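Aminoglycoside 3'-phosphotransferase AphA1-IAB (Acinetobacter baumannii, PDB 4GKH) phosphorylates the 3'-hydroxyl of kanamycin and structurally related aminoglycosides, making its bacterial host resistant to these antibiotics. Local coordinates at residues A[129-133]-A[250-254]; A[63-67]-A[90-95]. All coordinates share one frame. Residues are numbered along the deposited sequence.

In the fold
The two contacts lie on opposite sides of the centre of a protein-kinase-like fold, their centres 34 Å apart and their nearest atoms about 17 Å apart, so they do not touch. Interaction 2 belongs to the N-terminal lobe, where helix 61-76 packs on the turn between strands 85-91 and 94-100. Its Val66 side chain is about 10 Å from the bound pyrazolopyrimidine inhibitor and about 12 Å from kanamycin. Interaction 1 belongs to the helical C-terminal lobe and ties helix 118-133 to the end of helix 242-252; its Leu129 side chain is about 11 Å from that of Asp199, the probable proton acceptor. Neither contact supplies a residue of either ligand pocket.

Interaction 1 (A[129-133]-A[250-254]); sequences LRRLH and QKYGI
A Schellman motif closes helix 242-252 in the C-terminal lobe, and this contact docks it against the C-terminal part of helix 118-133, where His133 N bonds Leu129 O at 2.9 Å. Residues 250-252 are helical too; Gly253, at phi/psi 119/15, is the C-prime residue, where a CB would jam against the preceding carbonyl, and Gly253 N makes a weak 3.2 Å bond to Gln250 O. The CA atoms come closest at Arg130 and Tyr252, 6.3 Å apart. Tyr252, chi1 t, extends its ring between the helices and contributes the largest covered area, 115 of 244 Å². Leu129 CG meets Tyr252 CE1 at 3.9 Å, and Arg130 CG lies 3.8 Å from Tyr252 CD1. Beyond the ring, Tyr252 OH and His133 ND1 form a 2.7 Å hydrogen bond, the ring planes at 83° and meeting rim to rim. Arg130 (m, t, p) donates NH1 to Tyr252 O, 2.8 Å at 154°, a carbonyl at the helix end. Arg226 also bonds Tyr252 OH, and Asp229 bonds His133 NE2. Two hydrogen bonds to one tyrosine, at its hydroxyl and its backbone carbonyl, thus join a helix flank to a Schellman motif with glycine at C-prime within the helical lobe of a kinase-like fold.

Interaction 2 (A[63-67]-A[90-95]); sequences ANDVT and RTPDDA
Ala63 opens the helical segment 63-67 and makes its closest backbone approach to the hairpin, its CA 4.8 Å from that of Ala95. Ala63 CB lies 4.0 Å from Ala95 CB and 3.8 Å from Arg90 CZ, over one face of the guanidinium. The Asn64 CA-CB bond points away, yet chi1 m returns OD1 to the edge of that group: Arg90 NH2 donates to Asn64 OD1 at 3.3 Å, and Arg90 NH1 adds a weak bond to Asn64 OD1 at 3.4 Å. Val66 CB faces Ala95 CB at 4.0 Å. Thr67, chi1 m, donates OG1 to Ala63 O (2.9 Å), alongside the helical Thr67 N to Ala63 O bond (3.0 Å), and Thr67 OG1 accepts Arg90 NH1 at 3.0 Å. Arg90 (t, p, t) is also held from the turn side: NE reaches Thr91 O at 2.8 Å and NH2 reaches Pro92 O at 3.2 Å. Thr91 N to Asp94 O (2.9 Å) and the weak Asp94 N to Thr91 O (3.3 Å) close a beta hairpin with Pro92 and Asp93 at its tip. In the N-lobe sheet, this hairpin joins edge strand 85-91 to strand 94-100, which pairs with strand 53-59, while helix 61-76 packs across the hairpin end.

Interaction 1 (A[129-133]-A[250-254])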
loop_
_atom_site.group_PDB
_atom_site.type_symbol
_atom_site.label_atom_id
_atom_site.label_comp_id
_atom_site.label_asym_id
_atom_site.label_seq_id
_atom_site.Cartn_x
_atom_site.Cartn_y
_atom_site.Cartn_z
ATOM N N LEU A 129 -8.066 -3.850 -8.893
ATOM C CA LEU A 129 -8.659 -2.903 -7.965
ATOM C C LEU A 129 -10.176 -3.082 -7.909
ATOM O O LEU A 129 -10.776 -3.016 -6.828
ATOM C CB LEU A 129 -8.273 -1.464 -8.346
ATOM C CG LEU A 129 -8.597 -0.359 -7.335
ATOM C CD1 LEU A 129 -7.928 -0.651 -5.998
ATOM C CD2 LEU A 129 -8.154 1.009 -7.859
ATOM N N ARG A 130 -10.793 -3.341 -9.062
ATOM C CA ARG A 130 -12.220 -3.634 -9.095
ATOM C C ARG A 130 -12.549 -4.863 -8.242
ATOM O O ARG A 130 -13.547 -4.868 -7.521
ATOM C CB ARG A 130 -12.724 -3.836 -10.544
ATOM C CG ARG A 130 -12.984 -2.533 -11.302
ATOM C CD ARG A 130 -13.154 -2.771 -12.796
ATOM N NE ARG A 130 -14.293 -3.632 -13.086
ATOM C CZ ARG A 130 -15.540 -3.195 -13.243
ATOM N NH1 ARG A 130 -15.814 -1.899 -13.136
ATOM N NH2 ARG A 130 -16.514 -4.056 -13.507
ATOM N N ARG A 131 -11.710 -5.895 -8.326
ATOM C CA ARG A 131 -11.894 -7.098 -7.502
ATOM C C ARG A 131 -11.864 -6.744 -6.027
ATOM O O ARG A 131 -12.776 -7.107 -5.269
ATOM C CB ARG A 131 -10.804 -8.142 -7.766
ATOM C CG ARG A 131 -10.969 -8.949 -9.031
ATOM C CD ARG A 131 -9.722 -9.788 -9.295
ATOM N NE ARG A 131 -9.473 -10.775 -8.244
ATOM C CZ ARG A 131 -8.352 -11.489 -8.142
ATOM N NH1 ARG A 131 -8.208 -12.369 -7.160
ATOM N NH2 ARG A 131 -7.372 -11.322 -9.024
ATOM N N LEU A 132 -10.810 -6.049 -5.617
ATOM C CA LEU A 132 -10.668 -5.643 -4.213
ATOM C C LEU A 132 -11.871 -4.851 -3.725
ATOM O O LEU A 132 -12.418 -5.111 -2.641
ATOM C CB LEU A 132 -9.400 -4.796 -4.033
ATOM C CG LEU A 132 -9.118 -4.378 -2.582
ATOM C CD1 LEU A 132 -8.776 -5.598 -1.745
ATOM C CD2 LEU A 132 -7.987 -3.347 -2.542
ATOM N N HIS A 133 -12.289 -3.885 -4.534
ATOM C CA HIS A 133 -13.416 -3.048 -4.180
ATOM C C HIS A 133 -14.770 -3.727 -4.288
ATOM O O HIS A 133 -15.780 -3.140 -3.909
ATOM C CB HIS A 133 -13.370 -1.734 -4.980
ATOM C CG HIS A 133 -12.235 -0.849 -4.580
ATOM N ND1 HIS A 133 -12.039 0.405 -5.117
ATOM C CD2 HIS A 133 -11.238 -1.037 -3.683
ATOM C CE1 HIS A 133 -10.968 0.953 -4.565
ATOM N NE2 HIS A 133 -10.464 0.098 -3.690
ATOM N N GLN A 250 -11.154 5.244 -16.401
ATOM C CA GLN A 250 -11.993 4.671 -17.442
ATOM C C GLN A 250 -12.223 3.169 -17.275
ATOM O O GLN A 250 -13.367 2.710 -17.278
ATOM C CB GLN A 250 -11.410 4.951 -18.829
ATOM C CG GLN A 250 -12.100 4.184 -19.957
ATOM C CD GLN A 250 -13.508 4.667 -20.216
ATOM O OE1 GLN A 250 -14.351 3.918 -20.713
ATOM N NE2 GLN A 250 -13.774 5.928 -19.885
ATOM N N LYS A 251 -11.139 2.410 -17.134
ATOM C CA LYS A 251 -11.222 0.950 -17.050
ATOM C C LYS A 251 -11.829 0.517 -15.722
ATOM O O LYS A 251 -12.508 -0.496 -15.645
ATOM C CB LYS A 251 -9.835 0.316 -17.247
ATOM C CG LYS A 251 -9.325 0.501 -18.700
ATOM C CD LYS A 251 -10.226 -0.219 -19.665
ATOM C CE LYS A 251 -9.769 -0.036 -21.100
ATOM N NZ LYS A 251 -10.442 -1.036 -21.975
ATOM N N TYR A 252 -11.584 1.301 -14.680
ATOM C CA TYR A 252 -12.130 1.000 -13.347
ATOM C C TYR A 252 -13.657 1.145 -13.371
ATOM O O TYR A 252 -14.376 0.463 -12.640
ATOM C CB TYR A 252 -11.518 1.940 -12.304
ATOM C CG TYR A 252 -12.085 1.770 -10.918
ATOM C CD1 TYR A 252 -11.578 0.811 -10.050
ATOM C CD2 TYR A 252 -13.120 2.579 -10.473
ATOM C CE1 TYR A 252 -12.083 0.668 -8.765
ATOM C CE2 TYR A 252 -13.636 2.440 -9.204
ATOM C CZ TYR A 252 -13.114 1.486 -8.356
ATOM O OH TYR A 252 -13.637 1.364 -7.097
ATOM N N GLY A 253 -14.143 2.054 -14.213
ATOM C CA GLY A 253 -15.571 2.231 -14.421
ATOM C C GLY A 253 -16.082 3.614 -14.060
ATOM O O GLY A 253 -17.291 3.825 -13.935
ATOM N N ILE A 254 -15.167 4.563 -13.897
ATOM C CA ILE A 254 -15.535 5.939 -13.566
ATOM C C ILE A 254 -15.249 6.887 -14.722
ATOM O O ILE A 254 -14.098 7.084 -15.097
ATOM C CB ILE A 254 -14.771 6.439 -12.332
ATOM C CG1 ILE A 254 -15.263 5.716 -11.079
ATOM C CG2 ILE A 254 -14.962 7.939 -12.168
ATOM C CD1 ILE A 254 -14.443 6.023 -9.818
#

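Interaction 2 (A[63-67]-A[90-95])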
loop_
_atom_site.group_PDB
_atom_site.type_symbol
_atom_site.label_atom_id
_atom_site.label_comp_id
_atom_site.label_asym_id
_atom_site.label_seq_id
_atom_site.Cartn_x
_atom_site.Cartn_y
_atom_site.Cartn_z
ATOM N N ALA A 63 6.662 -1.848 15.901
ATOM C CA ALA A 63 6.098 -3.155 16.223
ATOM C C ALA A 63 4.603 -3.173 15.964
ATOM O O ALA A 63 4.064 -4.168 15.484
ATOM C CB ALA A 63 6.387 -3.536 17.676
ATOM N N ASN A 64 3.923 -2.076 16.288
ATOM C CA ASN A 64 2.480 -2.001 16.049
ATOM C C ASN A 64 2.139 -2.043 14.558
ATOM O O ASN A 64 1.187 -2.715 14.140
ATOM C CB ASN A 64 1.905 -0.747 16.696
ATOM C CG ASN A 64 2.063 -0.769 18.197
ATOM O OD1 ASN A 64 1.914 -1.817 18.817
ATOM N ND2 ASN A 64 2.404 0.369 18.782
ATOM N N ASP A 65 2.931 -1.340 13.757
ATOM C CA ASP A 65 2.716 -1.332 12.310
ATOM C C ASP A 65 2.847 -2.724 11.713
ATOM O O ASP A 65 2.043 -3.128 10.871
ATOM C CB ASP A 65 3.700 -0.376 11.633
ATOM C CG ASP A 65 3.461 1.080 12.021
ATOM O OD1 ASP A 65 2.294 1.523 12.028
ATOM O OD2 ASP A 65 4.444 1.778 12.332
ATOM N N VAL A 66 3.866 -3.457 12.145
ATOM C CA VAL A 66 4.069 -4.816 11.664
ATOM C C VAL A 66 2.928 -5.757 12.126
ATOM O O VAL A 66 2.446 -6.610 11.367
ATOM C CB VAL A 66 5.445 -5.346 12.111
ATOM C CG1 VAL A 66 5.624 -6.819 11.693
ATOM C CG2 VAL A 66 6.538 -4.483 11.511
ATOM N N THR A 67 2.482 -5.578 13.362
ATOM C CA THR A 67 1.354 -6.360 13.887
ATOM C C THR A 67 0.088 -6.068 13.089
ATOM O O THR A 67 -0.692 -6.988 12.780
ATOM C CB THR A 67 1.103 -6.063 15.375
ATOM O OG1 THR A 67 2.300 -6.316 16.117
ATOM C CG2 THR A 67 -0.014 -6.950 15.914
ATOM N N ARG A 90 5.215 -11.638 18.493
ATOM C CA ARG A 90 5.078 -10.328 19.107
ATOM C C ARG A 90 5.505 -10.430 20.566
ATOM O O ARG A 90 4.974 -11.251 21.327
ATOM C CB ARG A 90 3.630 -9.828 19.037
ATOM C CG ARG A 90 3.415 -8.484 19.757
ATOM C CD ARG A 90 4.190 -7.382 19.033
ATOM N NE ARG A 90 4.351 -6.155 19.817
ATOM C CZ ARG A 90 3.577 -5.085 19.679
ATOM N NH1 ARG A 90 2.583 -5.105 18.799
ATOM N NH2 ARG A 90 3.792 -3.999 20.417
ATOM N N THR A 91 6.473 -9.604 20.939
ATOM C CA THR A 91 6.811 -9.379 22.339
ATOM C C THR A 91 6.492 -7.897 22.618
ATOM O O THR A 91 6.112 -7.185 21.685
ATOM C CB THR A 91 8.285 -9.746 22.624
ATOM O OG1 THR A 91 9.147 -8.956 21.802
ATOM C CG2 THR A 91 8.529 -11.222 22.343
ATOM N N PRO A 92 6.609 -7.437 23.886
ATOM C CA PRO A 92 6.177 -6.056 24.151
ATOM C C PRO A 92 6.784 -5.000 23.225
ATOM O O PRO A 92 6.034 -4.151 22.741
ATOM C CB PRO A 92 6.611 -5.837 25.598
ATOM C CG PRO A 92 6.420 -7.183 26.218
ATOM C CD PRO A 92 6.822 -8.177 25.149
ATOM N N ASP A 93 8.081 -5.090 22.938
ATOM C CA ASP A 93 8.769 -4.081 22.124
ATOM C C ASP A 93 9.123 -4.493 20.685
ATOM O O ASP A 93 9.729 -3.702 19.955
ATOM C CB ASP A 93 10.047 -3.620 22.826
ATOM C CG ASP A 93 9.774 -2.945 24.160
ATOM O OD1 ASP A 93 8.691 -2.344 24.319
ATOM O OD2 ASP A 93 10.650 -3.012 25.043
ATOM N N ASP A 94 8.758 -5.706 20.268
ATOM C CA ASP A 94 9.205 -6.215 18.976
ATOM C C ASP A 94 8.152 -7.047 18.279
ATOM O O ASP A 94 7.406 -7.763 18.921
ATOM C CB ASP A 94 10.467 -7.073 19.129
ATOM C CG ASP A 94 11.657 -6.282 19.631
ATOM O OD1 ASP A 94 12.404 -5.742 18.785
ATOM O OD2 ASP A 94 11.842 -6.203 20.866
ATOM N N ALA A 95 8.126 -6.945 16.957
ATOM C CA ALA A 95 7.274 -7.795 16.134
ATOM C C ALA A 95 8.102 -8.312 14.965
ATOM O O ALA A 95 8.848 -7.558 14.326
ATOM C CB ALA A 95 6.059 -7.025 15.648
#